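Transcriptional regulator, TetR family (Legionella pneumophila subsp. pneumophila str. Philadelphia 1, PDB 3ON4) probably binds DNA through an N-terminal helix-turn-helix domain and regulates transcription as a member of the TetR family. Local coordinates at residues I95-C107 with V163-E176. Sequence-based numbering, arbitrary orientation.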
loop_
_atom_site.group_PDB
_atom_site.type_symbol
_atom_site.label_atom_id
_atom_site.label_comp_id
_atom_site.label_asym_id
_atom_site.label_seq_id
_atom_site.Cartn_x
_atom_site.Cartn_y
_atom_site.Cartn_z
ATOM N N ILE A 95 7.414 -5.432 -13.110
ATOM C CA ILE A 95 6.773 -4.507 -12.158
ATOM C C ILE A 95 7.775 -3.395 -11.790
ATOM O O ILE A 95 7.419 -2.221 -11.764
ATOM C CB ILE A 95 6.293 -5.209 -10.891
ATOM C CG1 ILE A 95 5.162 -6.209 -11.210
ATOM C CG2 ILE A 95 5.814 -4.166 -9.839
ATOM C CD1 ILE A 95 3.916 -5.578 -11.882
ATOM N N LEU A 96 9.028 -3.761 -11.556
ATOM C CA LEU A 96 10.060 -2.757 -11.230
ATOM C C LEU A 96 10.193 -1.708 -12.331
ATOM O O LEU A 96 10.296 -0.515 -12.051
ATOM C CB LEU A 96 11.405 -3.413 -10.955
ATOM C CG LEU A 96 11.464 -4.168 -9.628
ATOM C CD1 LEU A 96 12.761 -4.988 -9.539
ATOM C CD2 LEU A 96 11.322 -3.229 -8.439
ATOM N N THR A 97 10.166 -2.157 -13.580
ATOM C CA THR A 97 10.242 -1.264 -14.739
ATOM C C THR A 97 9.105 -0.234 -14.745
ATOM O O THR A 97 9.311 0.907 -15.126
ATOM C CB THR A 97 10.182 -2.078 -16.048
ATOM O OG1 THR A 97 11.352 -2.883 -16.141
ATOM C CG2 THR A 97 10.100 -1.169 -17.287
ATOM N N LEU A 98 7.926 -0.655 -14.324
ATOM C CA LEU A 98 6.743 0.194 -14.376
ATOM C C LEU A 98 6.590 1.053 -13.108
ATOM O O LEU A 98 5.765 1.981 -13.082
ATOM C CB LEU A 98 5.504 -0.678 -14.551
ATOM C CG LEU A 98 5.358 -1.399 -15.888
ATOM C CD1 LEU A 98 4.296 -2.491 -15.757
ATOM C CD2 LEU A 98 5.013 -0.385 -16.962
ATOM N N THR A 99 7.353 0.742 -12.063
ATOM C CA THR A 99 7.130 1.369 -10.750
ATOM C C THR A 99 8.414 2.052 -10.276
ATOM O O THR A 99 8.762 3.147 -10.746
ATOM C CB THR A 99 6.536 0.353 -9.751
ATOM O OG1 THR A 99 7.451 -0.736 -9.548
ATOM C CG2 THR A 99 5.168 -0.202 -10.289
ATOM N N TYR A 100 9.136 1.407 -9.373
ATOM C CA TYR A 100 10.312 1.980 -8.754
ATOM C C TYR A 100 11.332 2.539 -9.742
ATOM O O TYR A 100 11.904 3.597 -9.502
ATOM C CB TYR A 100 10.957 0.927 -7.867
ATOM C CG TYR A 100 12.144 1.383 -7.104
ATOM C CD1 TYR A 100 13.433 1.204 -7.611
ATOM C CD2 TYR A 100 12.004 1.948 -5.850
ATOM C CE1 TYR A 100 14.545 1.606 -6.902
ATOM C CE2 TYR A 100 13.125 2.362 -5.117
ATOM C CZ TYR A 100 14.387 2.171 -5.650
ATOM O OH TYR A 100 15.507 2.569 -4.954
ATOM N N ASN A 101 11.570 1.848 -10.848
ATOM C CA ASN A 101 12.554 2.311 -11.818
ATOM C C ASN A 101 12.070 3.541 -12.617
ATOM O O ASN A 101 12.876 4.277 -13.152
ATOM C CB ASN A 101 12.909 1.214 -12.812
ATOM C CG ASN A 101 13.604 0.016 -12.180
ATOM O OD1 ASN A 101 14.079 0.066 -11.032
ATOM N ND2 ASN A 101 13.708 -1.066 -12.963
ATOM N N SER A 102 10.760 3.737 -12.708
ATOM C CA SER A 102 10.192 4.842 -13.489
ATOM C C SER A 102 9.844 5.997 -12.551
ATOM O O SER A 102 8.733 6.083 -12.015
ATOM C CB SER A 102 8.952 4.375 -14.255
ATOM O OG SER A 102 8.386 5.431 -15.019
ATOM N N GLU A 103 10.829 6.855 -12.294
ATOM C CA GLU A 103 10.637 8.030 -11.450
ATOM C C GLU A 103 9.986 7.716 -10.096
ATOM O O GLU A 103 9.112 8.446 -9.635
ATOM C CB GLU A 103 9.853 9.109 -12.217
ATOM C CG GLU A 103 10.575 9.535 -13.519
ATOM C CD GLU A 103 9.851 10.616 -14.335
ATOM O OE1 GLU A 103 8.719 11.006 -13.985
ATOM O OE2 GLU A 103 10.433 11.068 -15.337
ATOM N N ASN A 104 10.427 6.618 -9.489
ATOM C CA ASN A 104 10.064 6.233 -8.120
ATOM C C ASN A 104 8.550 6.067 -7.937
ATOM O O ASN A 104 8.021 6.341 -6.860
ATOM C CB ASN A 104 10.591 7.273 -7.130
ATOM C CG ASN A 104 10.630 6.762 -5.710
ATOM O OD1 ASN A 104 11.085 5.640 -5.449
ATOM N ND2 ASN A 104 10.163 7.572 -4.782
ATOM N N LYS A 105 7.878 5.586 -8.986
ATOM C CA LYS A 105 6.454 5.341 -8.954
ATOM C C LYS A 105 6.029 4.151 -8.105
ATOM O O LYS A 105 6.780 3.187 -7.914
ATOM C CB LYS A 105 5.902 5.161 -10.364
ATOM C CG LYS A 105 5.752 6.471 -11.136
ATOM C CD LYS A 105 5.624 6.217 -12.616
ATOM C CE LYS A 105 5.908 7.450 -13.447
ATOM N NZ LYS A 105 6.024 7.083 -14.882
HETATM N N MSE A 106 4.803 4.239 -7.598
HETATM C CA MSE A 106 4.152 3.103 -6.965
HETATM C C MSE A 106 3.361 2.346 -8.029
HETATM O O MSE A 106 3.021 2.896 -9.087
HETATM C CB MSE A 106 3.215 3.622 -5.861
HETATM C CG MSE A 106 2.424 2.587 -5.085
HETATM SE SE MSE A 106 3.544 1.226 -4.269
HETATM C CE MSE A 106 2.146 0.067 -3.611
ATOM N N CYS A 107 3.044 1.091 -7.733
ATOM C CA CYS A 107 2.119 0.298 -8.543
ATOM C C CYS A 107 0.806 1.045 -8.696
ATOM O O CYS A 107 0.271 1.534 -7.698
ATOM C CB CYS A 107 1.830 -1.025 -7.827
ATOM S SG CYS A 107 0.589 -2.098 -8.656
ATOM N N VAL A 163 5.143 -7.818 -2.982
ATOM C CA VAL A 163 5.478 -6.869 -4.037
ATOM C C VAL A 163 4.887 -5.500 -3.698
ATOM O O VAL A 163 5.593 -4.483 -3.747
ATOM C CB VAL A 163 4.976 -7.344 -5.416
ATOM C CG1 VAL A 163 4.956 -6.174 -6.444
ATOM C CG2 VAL A 163 5.802 -8.534 -5.913
ATOM N N GLU A 164 3.601 -5.463 -3.345
ATOM C CA GLU A 164 2.927 -4.195 -3.054
ATOM C C GLU A 164 3.550 -3.506 -1.832
ATOM O O GLU A 164 3.905 -2.317 -1.869
ATOM C CB GLU A 164 1.422 -4.384 -2.886
ATOM C CG GLU A 164 0.697 -4.838 -4.168
ATOM C CD GLU A 164 0.749 -3.837 -5.293
ATOM O OE1 GLU A 164 0.869 -2.631 -5.024
ATOM O OE2 GLU A 164 0.624 -4.243 -6.473
ATOM N N GLY A 165 3.712 -4.247 -0.749
ATOM C CA GLY A 165 4.270 -3.678 0.474
ATOM C C GLY A 165 5.729 -3.270 0.315
ATOM O O GLY A 165 6.155 -2.238 0.850
ATOM N N GLY A 166 6.502 -4.081 -0.402
ATOM C CA GLY A 166 7.900 -3.774 -0.701
ATOM C C GLY A 166 8.079 -2.497 -1.505
ATOM O O GLY A 166 8.954 -1.655 -1.194
ATOM N N LEU A 167 7.232 -2.332 -2.519
ATOM C CA LEU A 167 7.263 -1.095 -3.334
ATOM C C LEU A 167 6.852 0.098 -2.511
ATOM O O LEU A 167 7.455 1.146 -2.596
ATOM C CB LEU A 167 6.350 -1.203 -4.566
ATOM C CG LEU A 167 6.813 -2.063 -5.718
ATOM C CD1 LEU A 167 5.709 -2.219 -6.781
ATOM C CD2 LEU A 167 8.081 -1.449 -6.339
ATOM N N LEU A 168 5.823 -0.071 -1.695
ATOM C CA LEU A 168 5.297 1.001 -0.856
ATOM C C LEU A 168 6.390 1.583 0.038
ATOM O O LEU A 168 6.561 2.810 0.140
ATOM C CB LEU A 168 4.168 0.432 0.006
ATOM C CG LEU A 168 3.260 1.367 0.769
ATOM C CD1 LEU A 168 2.357 2.195 -0.193
ATOM C CD2 LEU A 168 2.378 0.529 1.726
ATOM N N LEU A 169 7.162 0.698 0.670
ATOM C CA LEU A 169 8.172 1.134 1.607
ATOM C C LEU A 169 9.485 1.522 0.911
ATOM O O LEU A 169 10.154 2.449 1.375
ATOM C CB LEU A 169 8.412 0.067 2.690
ATOM C CG LEU A 169 7.144 -0.271 3.475
ATOM C CD1 LEU A 169 7.421 -1.328 4.514
ATOM C CD2 LEU A 169 6.572 0.992 4.118
ATOM N N ALA A 170 9.875 0.813 -0.154
ATOM C CA ALA A 170 11.128 1.142 -0.851
ATOM C C ALA A 170 11.138 2.575 -1.334
ATOM O O ALA A 170 12.153 3.253 -1.246
ATOM C CB ALA A 170 11.409 0.185 -2.036
ATOM N N ARG A 171 9.999 3.049 -1.834
ATOM C CA ARG A 171 9.987 4.336 -2.514
ATOM C C ARG A 171 9.988 5.513 -1.545
ATOM O O ARG A 171 10.174 6.632 -1.954
ATOM C CB ARG A 171 8.841 4.415 -3.532
ATOM C CG ARG A 171 7.483 4.343 -2.964
ATOM C CD ARG A 171 6.449 4.210 -4.112
ATOM N NE ARG A 171 6.265 5.449 -4.867
ATOM C CZ ARG A 171 5.444 6.453 -4.548
ATOM N NH1 ARG A 171 4.692 6.432 -3.441
ATOM N NH2 ARG A 171 5.387 7.504 -5.339
ATOM N N LEU A 172 9.792 5.266 -0.256
ATOM C CA LEU A 172 9.935 6.329 0.723
ATOM C C LEU A 172 11.373 6.784 0.937
ATOM O O LEU A 172 11.630 7.991 1.120
ATOM C CB LEU A 172 9.417 5.874 2.078
ATOM C CG LEU A 172 8.018 5.277 2.143
ATOM C CD1 LEU A 172 7.649 5.145 3.611
ATOM C CD2 LEU A 172 6.998 6.114 1.382
ATOM N N TYR A 173 12.278 5.804 0.919
ATOM C CA TYR A 173 13.649 5.928 1.405
ATOM C C TYR A 173 14.705 5.796 0.303
ATOM O O TYR A 173 15.882 6.056 0.539
ATOM C CB TYR A 173 13.933 4.767 2.374
ATOM C CG TYR A 173 13.165 4.713 3.686
ATOM C CD1 TYR A 173 13.433 5.608 4.703
ATOM C CD2 TYR A 173 12.237 3.711 3.933
ATOM C CE1 TYR A 173 12.756 5.537 5.919
ATOM C CE2 TYR A 173 11.555 3.633 5.141
ATOM C CZ TYR A 173 11.825 4.546 6.131
ATOM O OH TYR A 173 11.158 4.486 7.337
ATOM N N GLY A 174 14.311 5.331 -0.874
ATOM C CA GLY A 174 15.272 4.832 -1.846
ATOM C C GLY A 174 15.991 3.611 -1.314
ATOM O O GLY A 174 17.142 3.331 -1.684
ATOM N N ASP A 175 15.320 2.874 -0.436
ATOM C CA ASP A 175 15.946 1.742 0.184
ATOM C C ASP A 175 15.634 0.509 -0.657
ATOM O O ASP A 175 14.581 -0.118 -0.497
ATOM C CB ASP A 175 15.481 1.580 1.626
ATOM C CG ASP A 175 16.236 0.491 2.356
ATOM O OD1 ASP A 175 17.020 -0.217 1.692
ATOM O OD2 ASP A 175 16.051 0.342 3.585
ATOM N N GLU A 176 16.561 0.165 -1.546
ATOM C CA GLU A 176 16.420 -1.001 -2.411
ATOM C C GLU A 176 16.269 -2.304 -1.636
ATOM O O GLU A 176 15.821 -3.301 -2.200
ATOM C CB GLU A 176 17.648 -1.152 -3.320
ATOM C CG GLU A 176 17.869 -0.037 -4.291
ATOM C CD GLU A 176 19.208 -0.148 -5.012
ATOM O OE1 GLU A 176 19.923 0.874 -5.115
ATOM O OE2 GLU A 176 19.541 -1.260 -5.478
HETATM O O HOH W 1 6.873 8.967 -7.362
#
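Leu167 packs tightly against the last turn of helix 84-98 and the residue that follows it: its CD1 lies 3.6 Å from Ile95 CG2, and its CD2 touches Thr99 OG1 at 3.3 Å. Thr99 OG1 donates to Ile95 O (2.7 Å), and Leu167 therefore meets a hydroxyl already bonded within its own segment. The selenomethionine Met106 packs its SE 3.7 Å from Leu167 CB and lies at about a right angle to the Glu164 side chain; the bend at chi2 (55°) brings CE against Glu164 OE1 and Leu168 CD1. Cys107 SG approaches the buried Glu164 OE2 at 3.1 Å.

Toward the end of helix 149-173 the contact turns polar. Asn104 and Arg171 are bonded in both directions: Arg171 NE donates to Asn104 O (2.8 Å) close to the guanidinium plane, with a weak second bond from Arg171 NH2 to the same carbonyl, while Asn104 ND2 gives an almost straight bond (177°) to a lone pair of Arg171 O. Met106 CB lies over one guanidinium face, and a water joins Arg171 NH2 to Glu103 O. On the solvent side contacts are sparser: Tyr100 CE2 stays 4.1 Å from Ala170 CB, and the tyrosine hydroxyl borders Gly174 and the exposed Glu176.

The contact thus ties the 99-107 loop to helix 149-173. Leu179 of helix 177-189 packs on Leu167 and Tyr100, helix 11-26 reaches the loop through Gln24 and Lys25, and Ala113 and Gln117 of the second subunit pack on Leu168 and Arg171.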